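Local coordinates for imelysin-like protein (Psychrobacter arcticus, PDB 3PF0) that is of unknown function but belongs to the imelysin-like (peptidase M75) family and has been regarded as a putative metalloendopeptidase, at residues V63-A68 with I203-Q208; W102-A106 with I168-E172; S125-I129 with R199-I203. All coordinates share one frame; numbering follows the deposited sequence. Where two conformers were deposited one is given.

Contact 1: V63-A68 with I203-Q208; sequences VIPAYA and IEKNWQ
Segments V63-A68 and I203-Q208 run nearly antiparallel, at 163° with their axes 9.0 Å apart, and come closest at Y67 and E204, whose CA atoms are 5.4 Å from each other. Two methyl groups, one from each helix, sit over aromatic faces. V63 CG1, swung anti to its own backbone nitrogen (chi1 176°), lies 3.6 Å from the centroid of the W207 six-membered ring, while I203 CG2 lies over the centre of the Y67 ring, 3.5 Å from its centroid; both are CH-pi contacts. The two rings lie at 26° but are slid apart, with little overlap, and meet where Y67 CE2 approaches W207 CD1 at 3.5 Å. A water ties their polar ends together: it donates to Y67 OH and accepts from W207 NE1, lying in the plane of the indole at its edge. On the flank, I64 CG1 packs on W207 CB and its CG2 reaches Q208. The extended E204 chain brings OE2 to within 3.5 Å of A68 CB. The aromatic side also faces other parts of the all-helical fold, with Y67 touching A112 of helix 92-112 and A120, and W207 resting on P119 in the loop beyond that helix.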
loop_
_atom_site.group_PDB
_atom_site.type_symbol
_atom_site.label_atom_id
_atom_site.label_comp_id
_atom_site.label_asym_id
_atom_site.label_seq_id
_atom_site.Cartn_x
_atom_site.Cartn_y
_atom_site.Cartn_z
ATOM N N VAL A 63 -5.709 7.226 8.105
ATOM C CA VAL A 63 -6.086 5.813 8.009
ATOM C C VAL A 63 -7.445 5.652 7.286
ATOM O O VAL A 63 -7.486 5.020 6.217
ATOM C CB VAL A 63 -6.069 5.110 9.392
ATOM C CG1 VAL A 63 -6.546 3.667 9.288
ATOM C CG2 VAL A 63 -4.681 5.178 10.028
ATOM N N ILE A 64 -8.531 6.215 7.868
ATOM C CA ILE A 64 -9.893 6.146 7.327
ATOM C C ILE A 64 -9.923 6.758 5.895
ATOM O O ILE A 64 -10.405 6.047 5.014
ATOM C CB ILE A 64 -10.962 6.749 8.295
ATOM C CG1 ILE A 64 -11.059 5.881 9.581
ATOM C CG2 ILE A 64 -12.336 6.875 7.615
ATOM C CD1 ILE A 64 -11.659 6.556 10.837
ATOM N N PRO A 65 -9.336 7.958 5.600
ATOM C CA PRO A 65 -9.359 8.466 4.212
ATOM C C PRO A 65 -8.639 7.567 3.205
ATOM O O PRO A 65 -9.123 7.446 2.079
ATOM C CB PRO A 65 -8.662 9.829 4.321
ATOM C CG PRO A 65 -8.903 10.246 5.718
ATOM C CD PRO A 65 -8.748 8.971 6.503
ATOM N N ALA A 66 -7.520 6.915 3.605
ATOM C CA ALA A 66 -6.777 6.017 2.718
ATOM C C ALA A 66 -7.627 4.815 2.339
ATOM O O ALA A 66 -7.677 4.456 1.164
ATOM C CB ALA A 66 -5.487 5.564 3.366
ATOM N N TYR A 67 -8.330 4.223 3.316
ATOM C CA TYR A 67 -9.199 3.088 3.040
ATOM C C TYR A 67 -10.418 3.529 2.224
ATOM O O TYR A 67 -10.807 2.816 1.296
ATOM C CB TYR A 67 -9.625 2.376 4.341
ATOM C CG TYR A 67 -8.525 1.543 4.969
ATOM C CD1 TYR A 67 -7.865 0.555 4.239
ATOM C CD2 TYR A 67 -8.194 1.692 6.314
ATOM C CE1 TYR A 67 -6.848 -0.211 4.812
ATOM C CE2 TYR A 67 -7.188 0.922 6.900
ATOM C CZ TYR A 67 -6.519 -0.031 6.146
ATOM O OH TYR A 67 -5.558 -0.821 6.733
ATOM N N ALA A 68 -10.987 4.710 2.532
ATOM C CA ALA A 68 -12.141 5.258 1.810
ATOM C C ALA A 68 -11.785 5.510 0.338
ATOM O O ALA A 68 -12.575 5.172 -0.544
ATOM C CB ALA A 68 -12.629 6.547 2.471
ATOM N N ILE A 203 -13.459 -2.747 5.660
ATOM C CA ILE A 203 -12.292 -2.297 6.430
ATOM C C ILE A 203 -12.501 -0.836 6.845
ATOM O O ILE A 203 -12.285 -0.515 8.017
ATOM C CB ILE A 203 -10.963 -2.517 5.656
ATOM C CG1 ILE A 203 -10.686 -4.030 5.503
ATOM C CG2 ILE A 203 -9.768 -1.818 6.351
ATOM C CD1 ILE A 203 -9.862 -4.365 4.360
ATOM N N GLU A 204 -12.952 0.027 5.899
ATOM C CA GLU A 204 -13.276 1.434 6.151
ATOM C C GLU A 204 -14.341 1.565 7.272
ATOM O O GLU A 204 -14.156 2.370 8.189
ATOM C CB GLU A 204 -13.777 2.111 4.862
ATOM C CG GLU A 204 -14.093 3.589 5.034
ATOM C CD GLU A 204 -15.013 4.225 4.010
ATOM O OE1 GLU A 204 -15.282 3.600 2.957
ATOM O OE2 GLU A 204 -15.453 5.370 4.260
ATOM N N LYS A 205 -15.427 0.759 7.205
ATOM C CA LYS A 205 -16.522 0.771 8.195
ATOM C C LYS A 205 -16.039 0.324 9.579
ATOM O O LYS A 205 -16.482 0.876 10.585
ATOM C CB LYS A 205 -17.697 -0.115 7.751
ATOM C CG LYS A 205 -18.619 0.541 6.728
ATOM C CD LYS A 205 -19.951 -0.199 6.624
ATOM N N ASN A 206 -15.115 -0.658 9.614
ATOM C CA ASN A 206 -14.515 -1.224 10.825
ATOM C C ASN A 206 -13.652 -0.183 11.557
ATOM O O ASN A 206 -13.757 -0.061 12.776
ATOM C CB ASN A 206 -13.676 -2.459 10.454
ATOM C CG ASN A 206 -13.440 -3.448 11.573
ATOM O OD1 ASN A 206 -13.213 -3.089 12.725
ATOM N ND2 ASN A 206 -13.352 -4.723 11.222
ATOM N N TRP A 207 -12.800 0.550 10.814
ATOM C CA TRP A 207 -11.957 1.615 11.355
ATOM C C TRP A 207 -12.817 2.771 11.888
ATOM O O TRP A 207 -12.499 3.296 12.953
ATOM C CB TRP A 207 -10.968 2.118 10.294
ATOM C CG TRP A 207 -9.622 1.467 10.419
ATOM C CD1 TRP A 207 -9.161 0.398 9.708
ATOM C CD2 TRP A 207 -8.632 1.741 11.422
ATOM N NE1 TRP A 207 -7.929 0.011 10.181
ATOM C CE2 TRP A 207 -7.572 0.831 11.222
ATOM C CE3 TRP A 207 -8.529 2.684 12.461
ATOM C CZ2 TRP A 207 -6.403 0.860 11.996
ATOM C CZ3 TRP A 207 -7.383 2.697 13.243
ATOM C CH2 TRP A 207 -6.332 1.798 13.003
ATOM N N GLN A 208 -13.907 3.147 11.161
ATOM C CA GLN A 208 -14.824 4.222 11.566
ATOM C C GLN A 208 -15.514 3.873 12.879
ATOM O O GLN A 208 -15.727 4.750 13.716
ATOM C CB GLN A 208 -15.873 4.505 10.477
ATOM C CG GLN A 208 -15.329 5.350 9.325
ATOM C CD GLN A 208 -16.240 5.448 8.123
ATOM O OE1 GLN A 208 -17.061 4.564 7.835
ATOM N NE2 GLN A 208 -16.065 6.508 7.351
HETATM O O HOH W 1 -6.385 -2.071 8.982
#

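Contact 2: W102-A106 with I168-E172; sequences WLVLA and IPGLE
W102 reaches from helix 92-112 to I168, L171 and E172 of helix 167-176, forming the centre of a buried antiparallel helix pair in the all-alpha imelysin fold. The segments W102-A106 and I168-E172 run at 163° to each other, and their axes approach to 10.7 Å, a spacing bridged largely by the indole.

The polar link is one hydrogen bond, from W102 NE1 to I168 O at 2.9 Å. It is moderately bent, with 152° at the hydrogen, and the donor stands tilted 30° from the carbonyl plane. The same oxygen accepts the helical bond from E172 N, so two donors grip it, and the indole N-H is satisfied without breaking the turn of the helix.

Both faces of the indole are covered. E172 CB lies above one face near the rim, and E172 CG makes a CH-pi contact with the six-membered ring, 4.0 Å from its centroid. A106 CB, one turn further along W102's own helix, lies over the opposite face, also off-centre. The extended E172 chain carries its carboxylate past the ring and roughly parallel to it, and OE2 accepts a hydrogen bond from the backbone N of A265, in the loop before helix 268-283, which satisfies this buried acid oxygen.

Apolar packing fills in the rest. L105 CG comes loosely up to I168 CG1, and both residues touch L196 of helix 183-214. With its CG2 anti to the backbone N, I168 sets that methyl between the helices, 4.0 Å from A106 CB and 3.7 Å from W102 CZ2; at the five-membered ring, W102 CD1 lies 3.8 Å from L171 CB.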
loop_
_atom_site.group_PDB
_atom_site.type_symbol
_atom_site.label_atom_id
_atom_site.label_comp_id
_atom_site.label_asym_id
_atom_site.label_seq_id
_atom_site.Cartn_x
_atom_site.Cartn_y
_atom_site.Cartn_z
ATOM N N TRP A 102 -7.076 0.937 -12.992
ATOM C CA TRP A 102 -6.482 -0.102 -12.136
ATOM C C TRP A 102 -5.274 0.498 -11.393
ATOM O O TRP A 102 -5.145 0.276 -10.194
ATOM C CB TRP A 102 -6.083 -1.364 -12.934
ATOM C CG TRP A 102 -5.256 -2.327 -12.123
ATOM C CD1 TRP A 102 -5.719 -3.270 -11.248
ATOM C CD2 TRP A 102 -3.826 -2.295 -11.956
ATOM N NE1 TRP A 102 -4.661 -3.872 -10.597
ATOM C CE2 TRP A 102 -3.493 -3.271 -10.992
ATOM C CE3 TRP A 102 -2.791 -1.542 -12.543
ATOM C CZ2 TRP A 102 -2.171 -3.510 -10.600
ATOM C CZ3 TRP A 102 -1.486 -1.775 -12.145
ATOM C CH2 TRP A 102 -1.182 -2.776 -11.216
ATOM N N LEU A 103 -4.404 1.277 -12.112
ATOM C CA LEU A 103 -3.207 1.900 -11.533
ATOM C C LEU A 103 -3.579 2.890 -10.420
ATOM O O LEU A 103 -2.908 2.889 -9.388
ATOM C CB LEU A 103 -2.347 2.594 -12.614
ATOM C CG LEU A 103 -1.012 3.254 -12.171
ATOM C CD1 LEU A 103 -0.141 2.300 -11.331
ATOM C CD2 LEU A 103 -0.236 3.784 -13.373
ATOM N N VAL A 104 -4.633 3.728 -10.635
ATOM C CA VAL A 104 -5.147 4.693 -9.642
ATOM C C VAL A 104 -5.512 3.912 -8.359
ATOM O O VAL A 104 -5.114 4.308 -7.258
ATOM C CB VAL A 104 -6.346 5.530 -10.197
ATOM C CG1 VAL A 104 -6.964 6.429 -9.120
ATOM C CG2 VAL A 104 -5.945 6.359 -11.426
ATOM N N LEU A 105 -6.222 2.778 -8.519
ATOM C CA LEU A 105 -6.605 1.881 -7.432
ATOM C C LEU A 105 -5.377 1.231 -6.767
ATOM O O LEU A 105 -5.341 1.138 -5.537
ATOM C CB LEU A 105 -7.593 0.799 -7.932
ATOM C CG LEU A 105 -7.798 -0.444 -7.040
ATOM C CD1 LEU A 105 -8.441 -0.081 -5.687
ATOM C CD2 LEU A 105 -8.589 -1.484 -7.757
ATOM N N ALA A 106 -4.401 0.758 -7.559
ATOM C CA ALA A 106 -3.189 0.117 -7.012
ATOM C C ALA A 106 -2.379 1.119 -6.193
ATOM O O ALA A 106 -1.870 0.761 -5.136
ATOM C CB ALA A 106 -2.341 -0.474 -8.130
ATOM N N ILE A 168 -6.027 -6.786 -6.319
ATOM C CA ILE A 168 -5.218 -5.928 -7.198
ATOM C C ILE A 168 -4.318 -6.773 -8.161
ATOM O O ILE A 168 -4.399 -6.501 -9.359
ATOM C CB ILE A 168 -4.427 -4.869 -6.373
ATOM C CG1 ILE A 168 -5.417 -3.812 -5.838
ATOM C CG2 ILE A 168 -3.309 -4.197 -7.192
ATOM C CD1 ILE A 168 -5.037 -3.209 -4.609
ATOM N N PRO A 169 -3.524 -7.804 -7.735
ATOM C CA PRO A 169 -2.707 -8.542 -8.724
ATOM C C PRO A 169 -3.531 -9.421 -9.680
ATOM O O PRO A 169 -3.087 -9.656 -10.807
ATOM C CB PRO A 169 -1.783 -9.396 -7.858
ATOM C CG PRO A 169 -2.511 -9.564 -6.567
ATOM C CD PRO A 169 -3.252 -8.283 -6.362
ATOM N N GLY A 170 -4.706 -9.892 -9.230
ATOM C CA GLY A 170 -5.623 -10.675 -10.049
ATOM C C GLY A 170 -6.176 -9.823 -11.185
ATOM O O GLY A 170 -6.162 -10.237 -12.346
ATOM N N LEU A 171 -6.633 -8.602 -10.855
ATOM C CA LEU A 171 -7.159 -7.642 -11.829
ATOM C C LEU A 171 -6.060 -7.205 -12.812
ATOM O O LEU A 171 -6.302 -7.111 -14.016
ATOM C CB LEU A 171 -7.759 -6.436 -11.092
ATOM C CG LEU A 171 -9.142 -6.670 -10.480
ATOM C CD1 LEU A 171 -9.416 -5.710 -9.332
ATOM C CD2 LEU A 171 -10.237 -6.610 -11.544
ATOM N N GLU A 172 -4.838 -7.011 -12.306
ATOM C CA GLU A 172 -3.702 -6.618 -13.124
ATOM C C GLU A 172 -3.455 -7.636 -14.221
ATOM O O GLU A 172 -3.295 -7.270 -15.392
ATOM C CB GLU A 172 -2.454 -6.484 -12.250
ATOM C CG GLU A 172 -1.233 -6.021 -13.036
ATOM C CD GLU A 172 0.078 -6.052 -12.284
ATOM O OE1 GLU A 172 0.117 -6.598 -11.158
ATOM O OE2 GLU A 172 1.073 -5.523 -12.824
#

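Contact 3: S125-I129 with R199-I203; sequences SNLYI and RLKDI
The short helix 125-129 packs against the long helix 183-214 of the all-helical fold through S125, Y128 and I129, with R199 as the main partner. The two segments run at 142° with 10.9 Å between their axes. From CG to NE the R199 side chain is extended, which carries its guanidinium across to the short helix. There it lies flat on Y128 in an offset cation-pi stack: the planes differ by only 4° and CZ is 4.2 Å from the ring centroid. Y128 CB sits over the middle of the guanidinium, while NH2 lies above the ring near its rim. In the guanidinium plane, at its edge, NH1 donates to S125 OG at 3.1 Å, with 157° at the hydrogen. Stack and hydrogen bond together fix both the position and the rotation of the group. S125 OG is also 2.6 Å from a water that donates to R199 O, giving a second polar route between the helices. Beside these polar groups I129 wedges into an apolar patch shared with W109 of helix 92-112. Its CD1 is 4.0 Å from L200 CD2 and meets I203 CD1 tip to tip at 3.5 Å, a tight carbon contact.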
loop_
_atom_site.group_PDB
_atom_site.type_symbol
_atom_site.label_atom_id
_atom_site.label_comp_id
_atom_site.label_asym_id
_atom_site.label_seq_id
_atom_site.Cartn_x
_atom_site.Cartn_y
_atom_site.Cartn_z
ATOM N N SER A 125 -7.724 -10.639 4.906
ATOM C CA SER A 125 -8.381 -9.885 3.839
ATOM C C SER A 125 -7.373 -9.126 2.970
ATOM O O SER A 125 -7.589 -9.048 1.762
ATOM C CB SER A 125 -9.441 -8.939 4.397
ATOM O OG SER A 125 -10.422 -8.690 3.401
ATOM N N ASN A 126 -6.258 -8.634 3.556
ATOM C CA ASN A 126 -5.188 -7.914 2.830
ATOM C C ASN A 126 -4.564 -8.778 1.708
ATOM O O ASN A 126 -4.175 -8.230 0.677
ATOM C CB ASN A 126 -4.089 -7.435 3.791
ATOM C CG ASN A 126 -3.453 -8.526 4.624
ATOM O OD1 ASN A 126 -4.052 -9.552 4.939
ATOM N ND2 ASN A 126 -2.220 -8.318 5.015
ATOM N N LEU A 127 -4.475 -10.117 1.906
ATOM C CA LEU A 127 -3.940 -11.003 0.873
ATOM C C LEU A 127 -4.992 -11.232 -0.232
ATOM O O LEU A 127 -4.622 -11.421 -1.388
ATOM C CB LEU A 127 -3.414 -12.313 1.458
ATOM C CG LEU A 127 -2.106 -12.190 2.280
ATOM C CD1 LEU A 127 -1.737 -13.507 2.925
ATOM C CD2 LEU A 127 -0.930 -11.621 1.436
ATOM N N TYR A 128 -6.296 -11.116 0.107
ATOM C CA TYR A 128 -7.388 -11.177 -0.869
ATOM C C TYR A 128 -7.445 -9.862 -1.625
ATOM O O TYR A 128 -7.959 -9.828 -2.738
ATOM C CB TYR A 128 -8.750 -11.476 -0.193
ATOM C CG TYR A 128 -8.932 -12.928 0.203
ATOM C CD1 TYR A 128 -9.501 -13.846 -0.676
ATOM C CD2 TYR A 128 -8.546 -13.382 1.463
ATOM C CE1 TYR A 128 -9.654 -15.189 -0.324
ATOM C CE2 TYR A 128 -8.711 -14.720 1.834
ATOM C CZ TYR A 128 -9.259 -15.621 0.934
ATOM O OH TYR A 128 -9.414 -16.938 1.286
ATOM N N ILE A 129 -6.912 -8.779 -1.019
ATOM C CA ILE A 129 -6.858 -7.438 -1.609
ATOM C C ILE A 129 -5.582 -7.282 -2.470
ATOM O O ILE A 129 -5.655 -6.766 -3.592
ATOM C CB ILE A 129 -6.962 -6.339 -0.506
ATOM C CG1 ILE A 129 -8.368 -6.328 0.120
ATOM C CG2 ILE A 129 -6.607 -4.947 -1.057
ATOM C CD1 ILE A 129 -8.458 -5.667 1.471
ATOM N N ARG A 199 -14.648 -5.731 0.283
ATOM C CA ARG A 199 -13.632 -5.932 1.319
ATOM C C ARG A 199 -13.091 -4.600 1.843
ATOM O O ARG A 199 -12.928 -4.447 3.050
ATOM C CB ARG A 199 -12.481 -6.809 0.799
ATOM C CG ARG A 199 -12.874 -8.270 0.645
ATOM C CD ARG A 199 -11.747 -9.099 0.046
ATOM N NE ARG A 199 -12.175 -10.484 -0.177
ATOM C CZ ARG A 199 -12.143 -11.440 0.746
ATOM N NH1 ARG A 199 -11.679 -11.184 1.965
ATOM N NH2 ARG A 199 -12.555 -12.664 0.454
ATOM N N LEU A 200 -12.828 -3.644 0.938
ATOM C CA LEU A 200 -12.301 -2.321 1.279
ATOM C C LEU A 200 -13.304 -1.480 2.070
ATOM O O LEU A 200 -12.898 -0.773 2.999
ATOM C CB LEU A 200 -11.858 -1.565 0.010
ATOM C CG LEU A 200 -10.665 -2.173 -0.744
ATOM C CD1 LEU A 200 -10.499 -1.544 -2.115
ATOM C CD2 LEU A 200 -9.402 -2.040 0.042
ATOM N N LYS A 201 -14.602 -1.555 1.717
ATOM C CA LYS A 201 -15.642 -0.809 2.431
ATOM C C LYS A 201 -15.839 -1.385 3.819
ATOM O O LYS A 201 -16.071 -0.632 4.763
ATOM C CB LYS A 201 -16.961 -0.799 1.655
ATOM C CG LYS A 201 -17.095 0.436 0.773
ATOM C CD LYS A 201 -18.196 0.287 -0.268
ATOM C CE LYS A 201 -17.644 -0.094 -1.620
ATOM N NZ LYS A 201 -18.539 -1.037 -2.345
ATOM N N ASP A 202 -15.687 -2.709 3.958
ATOM C CA ASP A 202 -15.817 -3.376 5.249
ATOM C C ASP A 202 -14.693 -2.945 6.192
ATOM O O ASP A 202 -14.955 -2.760 7.374
ATOM C CB ASP A 202 -15.842 -4.901 5.075
ATOM C CG ASP A 202 -17.159 -5.467 4.553
ATOM O OD1 ASP A 202 -17.987 -4.676 4.013
ATOM O OD2 ASP A 202 -17.361 -6.701 4.666
ATOM N N ILE A 203 -13.459 -2.747 5.660
ATOM C CA ILE A 203 -12.292 -2.297 6.430
ATOM C C ILE A 203 -12.501 -0.836 6.845
ATOM O O ILE A 203 -12.285 -0.515 8.017
ATOM C CB ILE A 203 -10.963 -2.517 5.656
ATOM C CG1 ILE A 203 -10.686 -4.030 5.503
ATOM C CG2 ILE A 203 -9.768 -1.818 6.351
ATOM C CD1 ILE A 203 -9.862 -4.365 4.360
HETATM O O HOH W 2 -12.259 -6.982 4.193
#

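The three contacts involve five helices: three consecutive ones, 48-84, 92-112 and 125-129, and, after helix 138-149, the consecutive pair 167-176 and 183-214. Contacts 1 and 3 share helix 183-214 and the residue I203, with centres 11 Å apart, so this long helix is held at neighbouring levels by helix 48-84 and by the short helix 125-129. Contact 2 lies 14 Å from contact 3 and 19 Å from contact 1, between centres. It is joined to contact 3 by a probable hydrogen bond from I168 N to I129 O (2.8 Å). Along the chain contact 1 spans the other two, whose segments alternate. Helices distant in sequence are thereby interlocked within the one imelysin family region.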